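Cyanophycinase-like exopeptidase (actinobacterium SCGC AAA027-L06, PDB 6NQC) is probably a serine exopeptidase of family S51, related to cyanophycinase, that removes residues from the end of a peptide chain. Local coordinates at residues P124-L127 with A128-I132; P188-N191 with K192-W196; A102-P105 with E106-E109; W76-L79 with G80-A84. All blocks are in the same frame, centred on the assembly; numbering follows the deposited sequence.

Contact 1 of 4, residues P124-L127 with A128-I132; sequences PHYL and ADTLI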
loop_
_atom_site.group_PDB
_atom_site.type_symbol
_atom_site.label_atom_id
_atom_site.label_comp_id
_atom_site.label_asym_id
_atom_site.label_seq_id
_atom_site.Cartn_x
_atom_site.Cartn_y
_atom_site.Cartn_z
ATOM N N PRO A 124 -11.087 1.461 0.733
ATOM C CA PRO A 124 -10.386 1.074 -0.482
ATOM C C PRO A 124 -11.174 1.393 -1.733
ATOM O O PRO A 124 -10.571 1.686 -2.763
ATOM C CB PRO A 124 -10.185 -0.441 -0.303
ATOM C CG PRO A 124 -11.335 -0.836 0.519
ATOM C CD PRO A 124 -11.605 0.290 1.474
ATOM N N HIS A 125 -12.505 1.376 -1.673
ATOM C CA HIS A 125 -13.274 1.713 -2.864
ATOM C C HIS A 125 -13.096 3.181 -3.215
ATOM O O HIS A 125 -12.917 3.520 -4.397
ATOM C CB HIS A 125 -14.731 1.342 -2.653
ATOM C CG HIS A 125 -14.905 -0.116 -2.398
ATOM N ND1 HIS A 125 -14.884 -1.047 -3.414
ATOM C CD2 HIS A 125 -15.037 -0.816 -1.243
ATOM C CE1 HIS A 125 -15.037 -2.257 -2.896
ATOM N NE2 HIS A 125 -15.126 -2.148 -1.583
ATOM N N TYR A 126 -13.105 4.059 -2.210
ATOM C CA TYR A 126 -12.896 5.475 -2.477
ATOM C C TYR A 126 -11.471 5.736 -2.967
ATOM O O TYR A 126 -11.265 6.539 -3.886
ATOM C CB TYR A 126 -13.213 6.298 -1.231
ATOM C CG TYR A 126 -13.229 7.793 -1.479
ATOM C CD1 TYR A 126 -14.259 8.387 -2.184
ATOM C CD2 TYR A 126 -12.198 8.611 -0.992
ATOM C CE1 TYR A 126 -14.288 9.754 -2.423
ATOM C CE2 TYR A 126 -12.193 9.986 -1.231
ATOM C CZ TYR A 126 -13.251 10.552 -1.951
ATOM O OH TYR A 126 -13.278 11.910 -2.203
ATOM N N LEU A 127 -10.477 5.073 -2.354
ATOM C CA LEU A 127 -9.101 5.263 -2.776
ATOM C C LEU A 127 -8.977 4.943 -4.251
ATOM O O LEU A 127 -8.479 5.756 -5.039
ATOM C CB LEU A 127 -8.159 4.382 -1.955
ATOM C CG LEU A 127 -6.673 4.445 -2.385
ATOM C CD1 LEU A 127 -6.205 5.904 -2.521
ATOM C CD2 LEU A 127 -5.792 3.686 -1.414
ATOM N N ALA A 128 -9.466 3.758 -4.646
ATOM C CA ALA A 128 -9.384 3.323 -6.028
ATOM C C ALA A 128 -10.141 4.260 -6.969
ATOM O O ALA A 128 -9.597 4.711 -7.990
ATOM C CB ALA A 128 -9.955 1.910 -6.155
ATOM N N ASP A 129 -11.414 4.521 -6.673
ATOM C CA ASP A 129 -12.220 5.357 -7.565
ATOM C C ASP A 129 -11.649 6.769 -7.699
ATOM O O ASP A 129 -11.772 7.387 -8.754
ATOM C CB ASP A 129 -13.651 5.436 -7.056
ATOM C CG ASP A 129 -14.435 4.136 -7.243
ATOM O OD1 ASP A 129 -14.031 3.279 -8.056
ATOM O OD2 ASP A 129 -15.444 3.967 -6.540
ATOM N N THR A 130 -10.970 7.271 -6.667
ATOM C CA THR A 130 -10.497 8.647 -6.688
ATOM C C THR A 130 -9.203 8.799 -7.469
ATOM O O THR A 130 -9.040 9.814 -8.156
ATOM C CB THR A 130 -10.325 9.180 -5.258
ATOM O OG1 THR A 130 -11.607 9.249 -4.609
ATOM C CG2 THR A 130 -9.769 10.542 -5.263
ATOM N N LEU A 131 -8.295 7.816 -7.425
ATOM C CA LEU A 131 -7.018 7.956 -8.110
ATOM C C LEU A 131 -6.908 7.173 -9.411
ATOM O O LEU A 131 -5.949 7.405 -10.172
ATOM C CB LEU A 131 -5.857 7.528 -7.209
ATOM C CG LEU A 131 -5.758 8.322 -5.899
ATOM C CD1 LEU A 131 -4.557 7.877 -5.073
ATOM C CD2 LEU A 131 -5.754 9.824 -6.151
ATOM N N ILE A 132 -7.807 6.216 -9.676
ATOM C CA ILE A 132 -7.567 5.336 -10.827
ATOM C C ILE A 132 -7.505 6.182 -12.089
ATOM O O ILE A 132 -8.344 7.066 -12.305
ATOM C CB ILE A 132 -8.654 4.259 -10.924
ATOM C CG1 ILE A 132 -8.280 3.216 -11.956
ATOM C CG2 ILE A 132 -9.998 4.917 -11.244
ATOM C CD1 ILE A 132 -9.192 1.958 -11.930
#
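Helix 124-131, the short helix that follows strand 116-119 of the large mixed sheet in this peptidase S51 fold, carries Tyr126 and Thr130 one turn apart on the same flank. Thr130 OG1 donates to Tyr126 O at 2.8 Å, while Thr130 N reaches the same oxygen at 2.9 Å with an N-H...O angle of 140°. The two donors come from opposite faces of the carbonyl plane. Thr130 OG1 sits anti to its own carbonyl carbon (chi1 -65°), which turns it back along the helix to that oxygen and at the same time under the Tyr126 ring. There it lies over the centre of one face, 3.3 Å above the plane. The far end of the ring is tied down separately, Tyr126 OH being hydrogen-bonded to Leu97 O. An alanine at Tyr126 would keep the backbone acceptor, but would probably strip the cover from Thr130 OG1 and leave Leu97 O without this hydroxyl partner. One residue further along, Leu127 CD1 meets Leu131 CD1 at 3.6 Å, and Leu131 N closes on Leu127 O at 3.2 Å. Leu127 also packs on Val159, beyond the helix. With its hydroxyl spent on a main-chain carbonyl and roofed by an aromatic face, the buried Thr130 has its polar atom satisfied within the helix, and its rotation is probably fixed by the same bond.

Contact 2 of 4, residues P188-N191 with K192-W196; sequences PHFN and KFFKW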
loop_
_atom_site.group_PDB
_atom_site.type_symbol
_atom_site.label_atom_id
_atom_site.label_comp_id
_atom_site.label_asym_id
_atom_site.label_seq_id
_atom_site.Cartn_x
_atom_site.Cartn_y
_atom_site.Cartn_z
ATOM N N PRO A 188 -6.116 -7.432 4.466
ATOM C CA PRO A 188 -5.364 -6.866 5.595
ATOM C C PRO A 188 -6.057 -7.181 6.910
ATOM O O PRO A 188 -7.068 -7.830 6.929
ATOM C CB PRO A 188 -5.391 -5.369 5.312
ATOM C CG PRO A 188 -6.686 -5.142 4.526
ATOM C CD PRO A 188 -6.929 -6.425 3.752
ATOM N N HIS A 189 -5.482 -6.675 8.020
ATOM C CA HIS A 189 -6.097 -6.838 9.341
ATOM C C HIS A 189 -6.542 -8.291 9.508
ATOM O O HIS A 189 -7.654 -8.544 10.014
ATOM C CB HIS A 189 -7.330 -5.941 9.522
ATOM C CG HIS A 189 -7.038 -4.470 9.491
ATOM N ND1 HIS A 189 -6.597 -3.768 10.589
ATOM C CD2 HIS A 189 -7.198 -3.560 8.511
ATOM C CE1 HIS A 189 -6.447 -2.496 10.266
ATOM N NE2 HIS A 189 -6.794 -2.348 9.001
ATOM N N PHE A 190 -5.750 -9.247 9.013
ATOM C CA PHE A 190 -6.309 -10.574 8.780
ATOM C C PHE A 190 -6.790 -11.247 10.066
ATOM O O PHE A 190 -7.777 -11.996 10.051
ATOM C CB PHE A 190 -5.292 -11.480 8.137
ATOM C CG PHE A 190 -5.866 -12.779 7.639
ATOM C CD1 PHE A 190 -6.683 -12.814 6.528
ATOM C CD2 PHE A 190 -5.569 -13.956 8.268
ATOM C CE1 PHE A 190 -7.184 -13.996 6.074
ATOM C CE2 PHE A 190 -6.076 -15.167 7.782
ATOM C CZ PHE A 190 -6.879 -15.165 6.713
ATOM N N ASN A 191 -6.119 -10.985 11.163
ATOM C CA ASN A 191 -6.433 -11.610 12.431
ATOM C C ASN A 191 -7.677 -11.022 13.070
ATOM O O ASN A 191 -8.196 -11.619 14.013
ATOM C CB ASN A 191 -5.222 -11.506 13.382
ATOM C CG ASN A 191 -4.761 -10.080 13.610
ATOM O OD1 ASN A 191 -4.455 -9.345 12.659
ATOM N ND2 ASN A 191 -4.677 -9.678 14.893
ATOM N N LYS A 192 -8.191 -9.910 12.555
ATOM C CA LYS A 192 -9.385 -9.274 13.113
ATOM C C LYS A 192 -10.526 -9.039 12.131
ATOM O O LYS A 192 -11.667 -8.983 12.587
ATOM C CB LYS A 192 -8.994 -7.925 13.757
ATOM C CG LYS A 192 -7.821 -8.059 14.752
ATOM C CD LYS A 192 -7.946 -7.077 15.906
ATOM C CE LYS A 192 -7.337 -7.625 17.188
ATOM N NZ LYS A 192 -8.371 -7.739 18.268
ATOM N N PHE A 193 -10.264 -8.939 10.810
ATOM C CA PHE A 193 -11.279 -8.529 9.842
ATOM C C PHE A 193 -12.553 -9.365 9.930
ATOM O O PHE A 193 -13.667 -8.835 9.801
ATOM C CB PHE A 193 -10.682 -8.661 8.431
ATOM C CG PHE A 193 -11.200 -7.659 7.401
ATOM C CD1 PHE A 193 -12.531 -7.331 7.330
ATOM C CD2 PHE A 193 -10.327 -7.105 6.463
ATOM C CE1 PHE A 193 -12.992 -6.448 6.390
ATOM C CE2 PHE A 193 -10.797 -6.216 5.476
ATOM C CZ PHE A 193 -12.122 -5.896 5.444
ATOM N N PHE A 194 -12.419 -10.657 10.123
ATOM C CA PHE A 194 -13.579 -11.545 10.067
ATOM C C PHE A 194 -14.402 -11.515 11.344
ATOM O O PHE A 194 -15.486 -12.110 11.380
ATOM C CB PHE A 194 -13.100 -12.957 9.720
ATOM C CG PHE A 194 -12.488 -13.026 8.344
ATOM C CD1 PHE A 194 -13.282 -13.124 7.223
ATOM C CD2 PHE A 194 -11.110 -12.901 8.173
ATOM C CE1 PHE A 194 -12.725 -13.145 5.953
ATOM C CE2 PHE A 194 -10.554 -12.913 6.908
ATOM C CZ PHE A 194 -11.358 -13.029 5.801
ATOM N N LYS A 195 -13.945 -10.802 12.369
ATOM C CA LYS A 195 -14.793 -10.532 13.519
ATOM C C LYS A 195 -15.728 -9.371 13.256
ATOM O O LYS A 195 -16.656 -9.179 14.030
ATOM C CB LYS A 195 -13.938 -10.244 14.751
ATOM C CG LYS A 195 -12.850 -11.290 15.007
ATOM C CD LYS A 195 -12.052 -11.038 16.303
ATOM C CE LYS A 195 -11.796 -12.351 17.069
ATOM N NZ LYS A 195 -12.302 -12.327 18.492
ATOM N N TRP A 196 -15.528 -8.624 12.168
ATOM C CA TRP A 196 -16.249 -7.382 11.939
ATOM C C TRP A 196 -17.352 -7.495 10.887
ATOM O O TRP A 196 -18.155 -6.562 10.757
ATOM C CB TRP A 196 -15.304 -6.260 11.489
ATOM C CG TRP A 196 -14.175 -5.974 12.389
ATOM C CD1 TRP A 196 -14.135 -6.142 13.748
ATOM C CD2 TRP A 196 -12.893 -5.454 12.000
ATOM N NE1 TRP A 196 -12.899 -5.784 14.226
ATOM C CE2 TRP A 196 -12.122 -5.332 13.184
ATOM C CE3 TRP A 196 -12.321 -5.069 10.759
ATOM C CZ2 TRP A 196 -10.800 -4.847 13.172
ATOM C CZ3 TRP A 196 -11.003 -4.596 10.747
ATOM C CH2 TRP A 196 -10.262 -4.485 11.954
HETATM O O HOH W 1 -10.230 -12.150 11.502
#
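The edge of the Phe194 ring is turned toward the face of Phe190 in an offset edge-to-face pair, planes at 81° and Phe190 CE1 3.6 Å from Phe194 CE2. Phe190 O and a water lie at the Phe194 edge, in the ring plane. Pro188 O meets the edge of Phe193 in the same way, 3.4 Å from CD2. Lys192 O and Phe193 CA lie over one face of the Trp196 indole, toward its rim, and the edge of that indole faces His189, with CH2 4.0 Å from ND1. His189 CG lies anti to its carbonyl carbon (chi1 -64°), which brings the imidazole to that edge obliquely, at 59° to the six-membered ring. The backbone turns about His189 O, which accepts from Phe193 N at 2.8 Å, nearly along the C=O axis, and from Lys192 N, which stands above the carbonyl plane. The water bridges the next step, donating to Phe190 O at 2.9 Å and accepting from Phe194 N. His189 ND1 bonds Glu219, and NE2 makes a weak bond to Ser154 OG, a layout consistent with a Ser-His-Glu catalytic triad. Glu219 and the doubly gripped carbonyl thus probably hold His189 in place.

Contact 3 of 4, residues A102-P105 with E106-E109; sequences ADNP and EFVE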
loop_
_atom_site.group_PDB
_atom_site.type_symbol
_atom_site.label_atom_id
_atom_site.label_comp_id
_atom_site.label_asym_id
_atom_site.label_seq_id
_atom_site.Cartn_x
_atom_site.Cartn_y
_atom_site.Cartn_z
ATOM N N ALA A 102 -6.461 15.086 -7.794
ATOM C CA ALA A 102 -5.470 14.245 -8.442
ATOM C C ALA A 102 -5.013 14.803 -9.775
ATOM O O ALA A 102 -4.238 14.150 -10.462
ATOM C CB ALA A 102 -6.021 12.824 -8.588
ATOM N N ASP A 103 -5.471 16.000 -10.155
ATOM C CA ASP A 103 -5.000 16.691 -11.354
ATOM C C ASP A 103 -4.066 17.851 -11.015
ATOM O O ASP A 103 -3.462 18.417 -11.921
ATOM C CB ASP A 103 -6.180 17.250 -12.178
ATOM C CG ASP A 103 -7.149 16.171 -12.665
ATOM O OD1 ASP A 103 -6.708 15.067 -13.045
ATOM O OD2 ASP A 103 -8.370 16.447 -12.695
ATOM N N ASN A 104 -3.953 18.233 -9.728
ATOM C CA ASN A 104 -3.036 19.275 -9.274
ATOM C C ASN A 104 -1.622 19.046 -9.786
ATOM O O ASN A 104 -0.918 18.154 -9.300
ATOM C CB ASN A 104 -3.056 19.300 -7.737
ATOM C CG ASN A 104 -2.335 20.489 -7.157
ATOM O OD1 ASN A 104 -1.273 20.879 -7.623
ATOM N ND2 ASN A 104 -2.914 21.063 -6.117
ATOM N N PRO A 105 -1.152 19.860 -10.729
ATOM C CA PRO A 105 0.193 19.628 -11.304
ATOM C C PRO A 105 1.331 19.763 -10.304
ATOM O O PRO A 105 2.414 19.226 -10.555
ATOM C CB PRO A 105 0.317 20.704 -12.401
ATOM C CG PRO A 105 -1.081 21.242 -12.600
ATOM C CD PRO A 105 -1.781 21.082 -11.275
ATOM N N GLU A 106 1.149 20.493 -9.211
ATOM C CA GLU A 106 2.159 20.502 -8.161
ATOM C C GLU A 106 2.273 19.109 -7.540
ATOM O O GLU A 106 3.383 18.585 -7.372
ATOM C CB GLU A 106 1.832 21.552 -7.100
ATOM C CG GLU A 106 1.507 22.941 -7.658
ATOM C CD GLU A 106 0.285 23.570 -6.979
ATOM O OE1 GLU A 106 -0.773 23.692 -7.646
ATOM O OE2 GLU A 106 0.392 23.950 -5.785
ATOM N N PHE A 107 1.113 18.515 -7.196
ATOM C CA PHE A 107 1.111 17.178 -6.602
ATOM C C PHE A 107 1.686 16.153 -7.578
ATOM O O PHE A 107 2.508 15.304 -7.199
ATOM C CB PHE A 107 -0.306 16.792 -6.191
ATOM C CG PHE A 107 -0.880 17.617 -5.060
ATOM C CD1 PHE A 107 -0.071 18.413 -4.258
ATOM C CD2 PHE A 107 -2.254 17.585 -4.800
ATOM C CE1 PHE A 107 -0.601 19.144 -3.228
ATOM C CE2 PHE A 107 -2.797 18.328 -3.771
ATOM C CZ PHE A 107 -1.963 19.109 -2.985
ATOM N N VAL A 108 1.288 16.225 -8.853
ATOM C CA VAL A 108 1.797 15.289 -9.856
ATOM C C VAL A 108 3.290 15.436 -10.029
ATOM O O VAL A 108 3.993 14.438 -10.247
ATOM C CB VAL A 108 1.026 15.504 -11.188
ATOM C CG1 VAL A 108 1.649 14.706 -12.340
ATOM C CG2 VAL A 108 -0.423 15.137 -11.020
ATOM N N GLU A 109 3.810 16.659 -9.895
ATOM C CA GLU A 109 5.257 16.831 -9.981
ATOM C C GLU A 109 5.978 16.232 -8.771
ATOM O O GLU A 109 7.020 15.598 -8.922
ATOM C CB GLU A 109 5.609 18.302 -10.130
ATOM C CG GLU A 109 5.616 18.786 -11.584
ATOM C CD GLU A 109 6.575 18.001 -12.495
ATOM O OE1 GLU A 109 6.255 17.838 -13.698
ATOM O OE2 GLU A 109 7.643 17.557 -12.014
#
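The chain passes from a 3-10 turn through extended Asn104 into helix 105-110, whose first turn is closed by Val108 N on Asn104 O at 3.0 Å and Glu109 N on Pro105 O at 3.0 Å. Asn104 is the N-cap. Its OD1 accepts weak bonds from Glu106 N, at 2.9 Å and bent to 129°, and from Phe107 N, at 3.4 Å but straighter, so two amides of the first turn share one side-chain oxygen. The amide swings over the start of the helix because Asn104 CG stands opposite its backbone N (chi1 -170°), and this also spreads it upon the Phe107 ring. Amide and ring are stacked with their planes 23° apart; ND2 lies 3.6 Å above one face, offset toward the rim, and Asn104 CB is 3.5 Å from Phe107 CD2. A serine in place of Phe107 would probably leave the Asn104 amide without its flat support and freer to turn out of the capping position. Glu106 OE1 is modelled 2.9 Å from Asn104 OD1, a doubtful approach of two acceptors. Further along the helix, Val108 CG2 lies 3.5 Å from Asn104 O. The cap is a surface feature that nonetheless meets helix 135-145, which comes later in the chain: Ala102, Phe107 and Val108 touch Leu136 or Pro135 at its start, and Phe107 also rests on Leu94, Pro95 and Val96, the residues that follow strand 90-93.

Contact 4 of 4, residues W76-L79 with G80-A84; sequences WKQL and GRQQA. With SO4 (sulfate ion), chain B.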
loop_
_atom_site.group_PDB
_atom_site.type_symbol
_atom_site.label_atom_id
_atom_site.label_comp_id
_atom_site.label_asym_id
_atom_site.label_seq_id
_atom_site.Cartn_x
_atom_site.Cartn_y
_atom_site.Cartn_z
ATOM N N TRP A 76 -4.179 12.272 10.505
ATOM C CA TRP A 76 -3.328 11.479 9.628
ATOM C C TRP A 76 -2.035 12.236 9.292
ATOM O O TRP A 76 -0.945 11.651 9.320
ATOM C CB TRP A 76 -4.048 11.068 8.338
ATOM C CG TRP A 76 -4.877 9.829 8.479
ATOM C CD1 TRP A 76 -6.244 9.744 8.391
ATOM C CD2 TRP A 76 -4.414 8.497 8.786
ATOM N NE1 TRP A 76 -6.652 8.452 8.611
ATOM C CE2 TRP A 76 -5.565 7.660 8.853
ATOM C CE3 TRP A 76 -3.163 7.940 9.014
ATOM C CZ2 TRP A 76 -5.485 6.294 9.119
ATOM C CZ3 TRP A 76 -3.083 6.574 9.292
ATOM C CH2 TRP A 76 -4.232 5.772 9.347
ATOM N N LYS A 77 -2.180 13.516 8.916
ATOM C CA LYS A 77 -1.010 14.349 8.638
ATOM C C LYS A 77 -0.010 14.343 9.801
ATOM O O LYS A 77 1.206 14.121 9.614
ATOM C CB LYS A 77 -1.467 15.775 8.323
ATOM C CG LYS A 77 -0.428 16.677 7.717
ATOM C CD LYS A 77 -0.939 18.117 7.645
ATOM C CE LYS A 77 0.148 19.053 7.199
ATOM N NZ LYS A 77 -0.396 20.283 6.523
ATOM N N GLN A 78 -0.514 14.547 11.020
ATOM C CA GLN A 78 0.378 14.697 12.160
ATOM C C GLN A 78 0.970 13.359 12.575
ATOM O O GLN A 78 2.148 13.281 12.943
ATOM C CB GLN A 78 -0.375 15.343 13.326
ATOM C CG GLN A 78 -0.067 16.824 13.510
ATOM C CD GLN A 78 1.417 17.105 13.827
ATOM O OE1 GLN A 78 1.972 16.646 14.847
ATOM N NE2 GLN A 78 2.060 17.857 12.953
ATOM N N LEU A 79 0.181 12.285 12.497
ATOM C CA LEU A 79 0.724 10.935 12.673
ATOM C C LEU A 79 1.888 10.671 11.718
ATOM O O LEU A 79 2.979 10.235 12.134
ATOM C CB LEU A 79 -0.392 9.920 12.450
ATOM C CG LEU A 79 -0.184 8.503 12.977
ATOM C CD1 LEU A 79 0.034 8.534 14.466
ATOM C CD2 LEU A 79 -1.392 7.643 12.619
ATOM N N GLY A 80 1.676 10.930 10.428
ATOM C CA GLY A 80 2.737 10.709 9.456
ATOM C C GLY A 80 3.921 11.641 9.638
ATOM O O GLY A 80 5.072 11.236 9.461
ATOM N N ARG A 81 3.663 12.898 9.964
ATOM C CA ARG A 81 4.757 13.826 10.187
ATOM C C ARG A 81 5.625 13.373 11.353
ATOM O O ARG A 81 6.857 13.419 11.273
ATOM C CB ARG A 81 4.203 15.228 10.433
ATOM C CG ARG A 81 5.272 16.317 10.478
ATOM C CD ARG A 81 4.614 17.696 10.486
ATOM N NE ARG A 81 4.343 18.216 9.143
ATOM C CZ ARG A 81 3.675 19.341 8.902
ATOM N NH1 ARG A 81 3.197 20.069 9.923
ATOM N NH2 ARG A 81 3.492 19.751 7.649
ATOM N N GLN A 82 5.005 12.905 12.434
ATOM C CA GLN A 82 5.782 12.481 13.600
ATOM C C GLN A 82 6.578 11.222 13.319
ATOM O O GLN A 82 7.688 11.067 13.830
ATOM C CB GLN A 82 4.851 12.294 14.805
ATOM C CG GLN A 82 4.198 13.618 15.219
ATOM C CD GLN A 82 3.165 13.493 16.348
ATOM O OE1 GLN A 82 2.774 14.502 16.962
ATOM N NE2 GLN A 82 2.705 12.269 16.598
ATOM N N GLN A 83 6.064 10.324 12.477
ATOM C CA GLN A 83 6.882 9.186 12.080
ATOM C C GLN A 83 8.089 9.662 11.274
ATOM O O GLN A 83 9.225 9.261 11.550
ATOM C CB GLN A 83 6.064 8.167 11.296
ATOM C CG GLN A 83 6.869 6.962 10.819
ATOM C CD GLN A 83 6.910 5.855 11.827
ATOM O OE1 GLN A 83 7.069 6.101 13.029
ATOM N NE2 GLN A 83 6.779 4.618 11.362
ATOM N N ALA A 84 7.853 10.514 10.277
ATOM C CA ALA A 84 8.947 10.994 9.435
ATOM C C ALA A 84 10.010 11.695 10.272
ATOM O O ALA A 84 11.211 11.531 10.036
ATOM C CB ALA A 84 8.399 11.934 8.370
HETATM S S SO4 B . 3.873 19.193 4.060
HETATM O O1 SO4 B . 2.617 19.951 3.872
HETATM O O2 SO4 B . 4.647 19.755 5.171
HETATM O O3 SO4 B . 4.700 19.262 2.835
HETATM O O4 SO4 B . 3.539 17.818 4.422
#
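Arg81 NH2 donates to sulfate O2 at 2.7 Å, with an N-H...O angle of 131°, and the ion lies at the edge of the guanidinium, its sulfur in the plane of that group. The residue belongs to helix 70-87, the helix of a beta-alpha-beta unit between the parallel strands 57-61 and 90-93. Phe93 N of the second strand binds the same ion, which probably comes from the crystallisation liquor. Lys77, one turn earlier, runs beside Arg81 and points the same way. Its chain is extended beyond CG, and CE lies over one face of the guanidinium, 3.4 Å from Arg81 NH2, while NZ stops 4.0 Å from sulfate O1. Arg81 reaches the ion through a bend at chi3 (-87°), its first two torsions being extended. Lys77 NZ and Arg81 NH2 stand 4.1 Å apart with the sulfate beside them, and its charge probably offsets theirs. Beneath them the helix is regular: Arg81 N bonds Lys77 O at 2.8 Å, and Gly80 N bonds Trp76 O at 2.9 Å. Gly80 is buried, and its carbonyl oxygen accepts from Gln60 on strand 57-61. On another side of the helix, Gln83 extends its amide to Glu42, Leu35 O and Arg86. Two residues on from Arg81, Gln83 N bonds Leu79 O at 3.1 Å.

Contacts 1 and 3 are the pair that touch: Leu131 CD2 packs 3.9 Å from Ala102 CB, joining the end of helix 124-131 to the turn that precedes helix 105-110. Contact 4 lies apart from both, its nearest atoms about 11 Å from contact 1 and about 10 Å from contact 3. Contact 2 holds His189 of the probable triad, and the nearest atoms of contacts 1 and 2 are about 7 Å apart; Leu127 touches the likely nucleophile elbow. Contact 3 is remote from that site, its centre about 35 Å from that of contact 2, and the sulfate of contact 4 occupies a separate place on helix 70-87.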